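Local coordinates for protein carbohydrate binding family 6 (Clostridium thermocellum, PDB 5A8C) that probably hydrolyses terminal alpha-L-arabinofuranosyl residues, as a family 43 glycoside hydrolase with a five-bladed beta-propeller fold and a bound calcium ion, at residues 29-34 and 301-306; 204-209 and 238-243. All blocks are in the same frame, centred on the assembly; numbering follows the deposited sequence. Where two conformers were deposited one is given.

From the N terminus, the chain first supplies residues 29-34, just before strand 36-45 opens the propeller. It then runs through most of the blades before contact 1 closes, when strand 300-306 comes back beside those residues; the 266 residues between make this a closure of nearly the whole domain. Contact 2 is formed and completed inside that span: residues 204-209 lead out of strand 200-204, and strand 237-242 meets them after only 28 intervening residues. The two loops therefore nest and do not cross. Contact 1 ties the chain start to the last blade, whereas contact 2 joins two successive sheets; the centres of the two contacts are about 26 Å apart.

Contact 1. Residues 29-34 and 301-306; sequences YPIFSQ and VCIDQM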
loop_
_atom_site.group_PDB
_atom_site.type_symbol
_atom_site.label_atom_id
_atom_site.label_comp_id
_atom_site.label_asym_id
_atom_site.label_seq_id
_atom_site.Cartn_x
_atom_site.Cartn_y
_atom_site.Cartn_z
ATOM N N TYR A 29 13.858 -0.144 -16.713
ATOM C CA TYR A 29 13.517 -1.194 -15.785
ATOM C C TYR A 29 14.809 -1.742 -15.188
ATOM O O TYR A 29 15.684 -2.188 -15.937
ATOM C CB TYR A 29 12.802 -2.314 -16.507
ATOM C CG TYR A 29 12.531 -3.494 -15.595
ATOM C CD1 TYR A 29 11.471 -3.506 -14.711
ATOM C CD2 TYR A 29 13.314 -4.631 -15.614
ATOM C CE1 TYR A 29 11.217 -4.573 -13.884
ATOM C CE2 TYR A 29 13.052 -5.704 -14.806
ATOM C CZ TYR A 29 11.991 -5.693 -13.946
ATOM O OH TYR A 29 11.695 -6.751 -13.158
ATOM N N PRO A 30 14.950 -1.760 -13.873
ATOM C CA PRO A 30 14.014 -1.243 -12.872
ATOM C C PRO A 30 13.973 0.299 -12.876
ATOM O O PRO A 30 14.902 0.953 -13.334
ATOM C CB PRO A 30 14.553 -1.797 -11.578
ATOM C CG PRO A 30 15.985 -1.995 -11.833
ATOM C CD PRO A 30 16.125 -2.370 -13.251
ATOM N N ILE A 31 12.879 0.865 -12.368
ATOM C CA ILE A 31 12.730 2.306 -12.383
ATOM C C ILE A 31 13.573 3.036 -11.366
ATOM O O ILE A 31 13.896 4.211 -11.563
ATOM C CB ILE A 31 11.240 2.761 -12.283
ATOM C CG1 ILE A 31 10.603 2.422 -10.933
ATOM C CG2 ILE A 31 10.423 2.220 -13.443
ATOM C CD1 ILE A 31 9.224 3.013 -10.762
ATOM N N PHE A 32 13.914 2.381 -10.252
ATOM C CA PHE A 32 14.579 3.041 -9.121
ATOM C C PHE A 32 15.383 2.042 -8.345
ATOM O O PHE A 32 14.817 1.114 -7.745
ATOM C CB PHE A 32 13.544 3.713 -8.205
ATOM C CG PHE A 32 14.156 4.424 -7.047
ATOM C CD1 PHE A 32 14.886 5.603 -7.226
ATOM C CD2 PHE A 32 14.041 3.922 -5.766
ATOM C CE1 PHE A 32 15.453 6.250 -6.156
ATOM C CE2 PHE A 32 14.610 4.576 -4.694
ATOM C CZ PHE A 32 15.316 5.750 -4.878
ATOM N N SER A 33 16.688 2.221 -8.321
ATOM C CA SER A 33 17.561 1.254 -7.640
ATOM C C SER A 33 18.461 1.865 -6.592
ATOM O O SER A 33 19.283 1.151 -6.032
ATOM C CB SER A 33 18.431 0.471 -8.637
ATOM O OG SER A 33 19.216 1.378 -9.340
ATOM N N GLN A 34 18.309 3.160 -6.315
ATOM C CA GLN A 34 19.252 3.807 -5.391
ATOM C C GLN A 34 19.262 3.187 -4.014
ATOM O O GLN A 34 20.314 3.025 -3.397
ATOM C CB GLN A 34 18.959 5.277 -5.267
ATOM C CG GLN A 34 19.082 6.038 -6.537
ATOM C CD GLN A 34 20.503 5.985 -7.094
ATOM O OE1 GLN A 34 21.471 6.283 -6.358
ATOM N NE2 GLN A 34 20.659 5.524 -8.337
ATOM N N VAL A 301 10.648 -1.178 -6.157
ATOM C CA VAL A 301 9.371 -0.813 -6.764
ATOM C C VAL A 301 9.349 -1.133 -8.244
ATOM O O VAL A 301 10.344 -1.048 -8.971
ATOM C CB VAL A 301 9.065 0.655 -6.471
ATOM C CG1 VAL A 301 10.088 1.603 -7.105
ATOM C CG2 VAL A 301 7.669 1.074 -6.853
ATOM N N CYS A 302 8.144 -1.421 -8.758
ATOM C CA CYS A 302 7.811 -1.695 -10.140
ATOM C C CYS A 302 6.511 -0.986 -10.514
ATOM O O CYS A 302 5.692 -0.717 -9.642
ATOM C CB CYS A 302 7.673 -3.199 -10.397
ATOM S SG CYS A 302 9.129 -4.209 -10.144
ATOM N N ILE A 303 6.292 -0.823 -11.804
ATOM C CA ILE A 303 5.057 -0.256 -12.325
ATOM C C ILE A 303 4.696 -0.921 -13.625
ATOM O O ILE A 303 5.572 -1.112 -14.489
ATOM C CB ILE A 303 5.131 1.286 -12.420
ATOM C CG1 ILE A 303 3.778 1.887 -12.792
ATOM C CG2 ILE A 303 6.242 1.743 -13.375
ATOM C CD1 ILE A 303 3.739 3.408 -12.654
ATOM N N ASP A 304 3.409 -1.212 -13.839
ATOM C CA ASP A 304 2.896 -1.707 -15.097
ATOM C C ASP A 304 1.508 -1.172 -15.357
ATOM O O ASP A 304 0.795 -0.823 -14.410
ATOM C CB ASP A 304 2.968 -3.242 -15.214
ATOM C CG ASP A 304 4.362 -3.709 -15.734
ATOM O OD1 ASP A 304 4.722 -3.295 -16.869
ATOM O OD2 ASP A 304 5.068 -4.457 -15.014
ATOM N N GLN A 305 1.121 -1.124 -16.598
ATOM C CA GLN A 305 -0.227 -0.706 -16.950
ATOM C C GLN A 305 -1.291 -1.745 -16.588
ATOM O O GLN A 305 -1.050 -2.963 -16.641
ATOM C CB GLN A 305 -0.309 -0.349 -18.446
ATOM C CG GLN A 305 -1.518 0.534 -18.782
ATOM C CD GLN A 305 -1.455 1.251 -20.136
ATOM O OE1 GLN A 305 -0.501 1.158 -20.888
ATOM N NE2 GLN A 305 -2.498 2.000 -20.426
ATOM N N MET A 306 -2.481 -1.245 -16.258
ATOM C CA MET A 306 -3.632 -2.071 -15.891
ATOM C C MET A 306 -4.775 -1.676 -16.832
ATOM O O MET A 306 -4.961 -0.483 -17.102
ATOM C CB MET A 306 -4.000 -1.786 -14.436
ATOM C CG MET A 306 -5.015 -2.760 -13.834
ATOM S SD MET A 306 -5.688 -2.215 -12.269
ATOM C CE MET A 306 -7.064 -1.236 -12.827
HETATM O O HOH W 1 11.014 -1.182 -11.749
HETATM O O HOH W 2 12.851 -0.098 -9.173
#
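Val301 meets both Ile31 and Phe32 through a single methyl. Its CG1 lies between the backbone N and the carbonyl carbon (chi1 64°), where it touches Ile31 CG1 at 3.9 Å and also reaches Ile31 CD1 and the CB of Phe32. The Ile31 side chain crosses that of Val301 at about a right angle, and Ile74 of strand 70-76 touches all three residues. Across the two segments, the polar link runs through the carbonyl oxygen of Val301. This oxygen accepts from two waters: one donates to Val301 O at 2.9 Å and takes the N-H of Ile31, the other donates to Val301 O at 2.7 Å and takes the N-H of Phe32. The water to Ile31 N distance is 2.8 Å, and that to Phe32 N is 2.9 Å.

Cys302 follows, with SG 4.3 Å from CE1 of Tyr29; the sulfur approaches the ring obliquely. The phenol oxygen of Tyr29 is hydrogen-bonded to Asn284 on the neighbouring strand 277-284, which helps to fix the ring beside Cys302.

At Ile303 the contact runs out: its CG2 branch meets Ile31 CD1 at 4.2 Å, again with the side chains crossing at about a right angle. Ile31 is thus shared by Val301 and Ile303, two residues apart on the strand.

Strand 300-306 is the outermost of its three-stranded sheet, and residues 29-34 flank it without pairing as a further strand. The chemistry is accordingly mixed: aliphatic branches pack on one another and a cysteine sulfur lies against the tyrosine ring, while the backbone link is carried by two waters that satisfy two N-H groups and one carbonyl, so between these two segments the hold is van der Waals contact and water bridges, with the direct bond of Tyr29 to Asn284 beside them.

Contact 2. Residues 204-209 and 238-243; sequences MSAPRF and EYMMSD
Met240 reaches from its strand to the carbonyl oxygen of Ser205 and the side chains of Ala206 and Pro207. Its chain bends at the last torsion (chi3 -64°), which places the methyl CE 3.6 Å from Ala206 CB and 3.3 Å from the carbonyl oxygen of Ser205. The sulfur touches Ala206 CB too, and SD lies 4.0 Å from Pro207 CD.

Glu238, two residues earlier on the same strand, meets Arg208 in a two-pronged salt bridge. The guanidinium presents both terminal nitrogens, one to each carboxylate oxygen: NH1 of Arg208 binds OE2 of Glu238 at 2.9 Å and NH2 of Arg208 binds OE1 of Glu238 at 2.9 Å. Both hydrogen bonds are nearly straight, and both acceptors lie close to the guanidinium plane. The two flat groups are nonetheless turned 36° against each other; OE1 is met on its syn side but well out of the carboxylate plane, and OE2 from above that plane. Tyr251 OH also bonds OE1, and Ser228 OG bonds OE2, so each carboxylate oxygen has a second partner, which should help to hold the carboxylate in place for Arg208.

Arg208 sits at the third position of a type II turn, Ala206 to Phe209, with a positive phi of 62°; the turn is closed by a bond of 3.2 Å from Phe209 N to Ala206 O.

The turn links strand 200-204 to strand 209-210. Met204 pairs with Ile185, and Arg208 with Asp229, through backbone bonds. Met240 packs on Phe224 of strand 221-228, while strand 237-242, between 221-228 and 250-256, turns Glu238 and Met240 toward the loop that follows strand 200-204.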
loop_
_atom_site.group_PDB
_atom_site.type_symbol
_atom_site.label_atom_id
_atom_site.label_comp_id
_atom_site.label_asym_id
_atom_site.label_seq_id
_atom_site.Cartn_x
_atom_site.Cartn_y
_atom_site.Cartn_z
ATOM N N MET A 204 -14.616 -7.282 7.435
ATOM C CA MET A 204 -14.837 -7.756 6.071
ATOM C C MET A 204 -14.174 -9.098 5.913
ATOM O O MET A 204 -13.346 -9.511 6.713
ATOM C CB MET A 204 -14.282 -6.760 5.028
ATOM C CG MET A 204 -14.976 -5.443 5.000
ATOM S SD MET A 204 -14.239 -4.215 3.941
ATOM C CE MET A 204 -14.276 -5.065 2.365
ATOM N N SER A 205 -14.517 -9.783 4.830
ATOM C CA SER A 205 -13.938 -11.076 4.518
ATOM C C SER A 205 -13.565 -11.150 3.032
ATOM O O SER A 205 -14.289 -10.669 2.173
ATOM C CB SER A 205 -14.916 -12.231 4.825
ATOM O OG SER A 205 -15.461 -12.187 6.122
ATOM N N ALA A 206 -12.416 -11.756 2.777
ATOM C CA ALA A 206 -11.979 -11.989 1.388
ATOM C C ALA A 206 -11.233 -13.298 1.361
ATOM O O ALA A 206 -10.448 -13.595 2.253
ATOM C CB ALA A 206 -11.047 -10.868 0.881
ATOM N N PRO A 207 -11.406 -14.094 0.287
ATOM C CA PRO A 207 -10.790 -15.396 0.248
ATOM C C PRO A 207 -9.268 -15.303 0.399
ATOM O O PRO A 207 -8.587 -14.591 -0.352
ATOM C CB PRO A 207 -11.184 -15.927 -1.134
ATOM C CG PRO A 207 -12.369 -15.193 -1.529
ATOM C CD PRO A 207 -12.278 -13.863 -0.895
ATOM N N ARG A 208 -8.722 -16.052 1.338
ATOM C CA ARG A 208 -7.299 -16.192 1.491
ATOM C C ARG A 208 -6.589 -14.858 1.804
ATOM O O ARG A 208 -5.404 -14.694 1.501
ATOM C CB ARG A 208 -6.691 -16.926 0.274
ATOM C CG ARG A 208 -7.224 -18.357 0.181
ATOM C CD ARG A 208 -7.043 -19.013 -1.189
ATOM N NE ARG A 208 -7.853 -18.366 -2.213
ATOM C CZ ARG A 208 -7.382 -17.497 -3.099
ATOM N NH1 ARG A 208 -6.101 -17.122 -3.114
ATOM N NH2 ARG A 208 -8.247 -16.956 -3.931
ATOM N N PHE A 209 -7.297 -13.908 2.385
ATOM C CA PHE A 209 -6.688 -12.612 2.664
ATOM C C PHE A 209 -5.453 -12.752 3.544
ATOM O O PHE A 209 -5.499 -13.413 4.608
ATOM C CB PHE A 209 -7.715 -11.701 3.403
ATOM C CG PHE A 209 -7.158 -10.379 3.794
ATOM C CD1 PHE A 209 -6.937 -9.386 2.834
ATOM C CD2 PHE A 209 -6.815 -10.106 5.098
ATOM C CE1 PHE A 209 -6.405 -8.154 3.191
ATOM C CE2 PHE A 209 -6.307 -8.884 5.457
ATOM C CZ PHE A 209 -6.067 -7.913 4.503
ATOM N N GLU A 238 -5.107 -10.210 -5.535
ATOM C CA GLU A 238 -6.441 -10.665 -5.916
ATOM C C GLU A 238 -7.444 -9.609 -5.528
ATOM O O GLU A 238 -7.102 -8.597 -4.917
ATOM C CB GLU A 238 -6.729 -12.030 -5.313
ATOM C CG GLU A 238 -5.553 -12.991 -5.558
ATOM C CD GLU A 238 -5.801 -14.458 -5.292
ATOM O OE1 GLU A 238 -6.936 -14.938 -5.523
ATOM O OE2 GLU A 238 -4.865 -15.154 -4.908
ATOM N N TYR A 239 -8.717 -9.779 -5.950
ATOM C CA TYR A 239 -9.671 -8.716 -5.699
ATOM C C TYR A 239 -11.107 -9.201 -5.725
ATOM O O TYR A 239 -11.450 -10.260 -6.249
ATOM C CB TYR A 239 -9.489 -7.534 -6.680
ATOM C CG TYR A 239 -10.064 -7.747 -8.068
ATOM C CD1 TYR A 239 -9.539 -8.734 -8.917
ATOM C CD2 TYR A 239 -11.114 -7.001 -8.538
ATOM C CE1 TYR A 239 -10.067 -8.945 -10.165
ATOM C CE2 TYR A 239 -11.659 -7.201 -9.800
ATOM C CZ TYR A 239 -11.095 -8.160 -10.620
ATOM O OH TYR A 239 -11.685 -8.375 -11.849
ATOM N N MET A 240 -11.925 -8.313 -5.151
ATOM C CA MET A 240 -13.375 -8.426 -5.099
ATOM C C MET A 240 -14.005 -7.135 -5.569
ATOM O O MET A 240 -13.374 -6.072 -5.474
ATOM C CB MET A 240 -13.862 -8.701 -3.683
ATOM C CG MET A 240 -13.160 -9.806 -2.931
ATOM S SD MET A 240 -13.914 -10.198 -1.341
ATOM C CE MET A 240 -13.720 -8.759 -0.432
ATOM N N MET A 241 -15.261 -7.185 -5.992
ATOM C CA MET A 241 -16.014 -6.006 -6.396
ATOM C C MET A 241 -17.326 -5.935 -5.647
ATOM O O MET A 241 -17.931 -6.979 -5.320
ATOM C CB MET A 241 -16.317 -6.024 -7.900
ATOM C CG MET A 241 -15.084 -5.813 -8.749
ATOM S SD MET A 241 -15.336 -6.105 -10.512
ATOM C CE MET A 241 -16.369 -4.724 -10.906
ATOM N N SER A 242 -17.820 -4.700 -5.464
ATOM C CA SER A 242 -19.117 -4.474 -4.819
ATOM C C SER A 242 -19.732 -3.199 -5.332
ATOM O O SER A 242 -19.033 -2.292 -5.804
ATOM C CB SER A 242 -18.939 -4.345 -3.317
ATOM O OG SER A 242 -20.229 -4.176 -2.702
ATOM N N ASP A 243 -21.040 -3.062 -5.147
ATOM C CA ASP A 243 -21.747 -1.791 -5.285
ATOM C C ASP A 243 -21.640 -0.915 -4.040
ATOM O O ASP A 243 -22.084 0.254 -4.094
ATOM C CB ASP A 243 -23.227 -2.046 -5.587
ATOM C CG ASP A 243 -23.465 -2.695 -6.888
ATOM O OD1 ASP A 243 -22.731 -2.430 -7.833
ATOM O OD2 ASP A 243 -24.478 -3.409 -7.030
#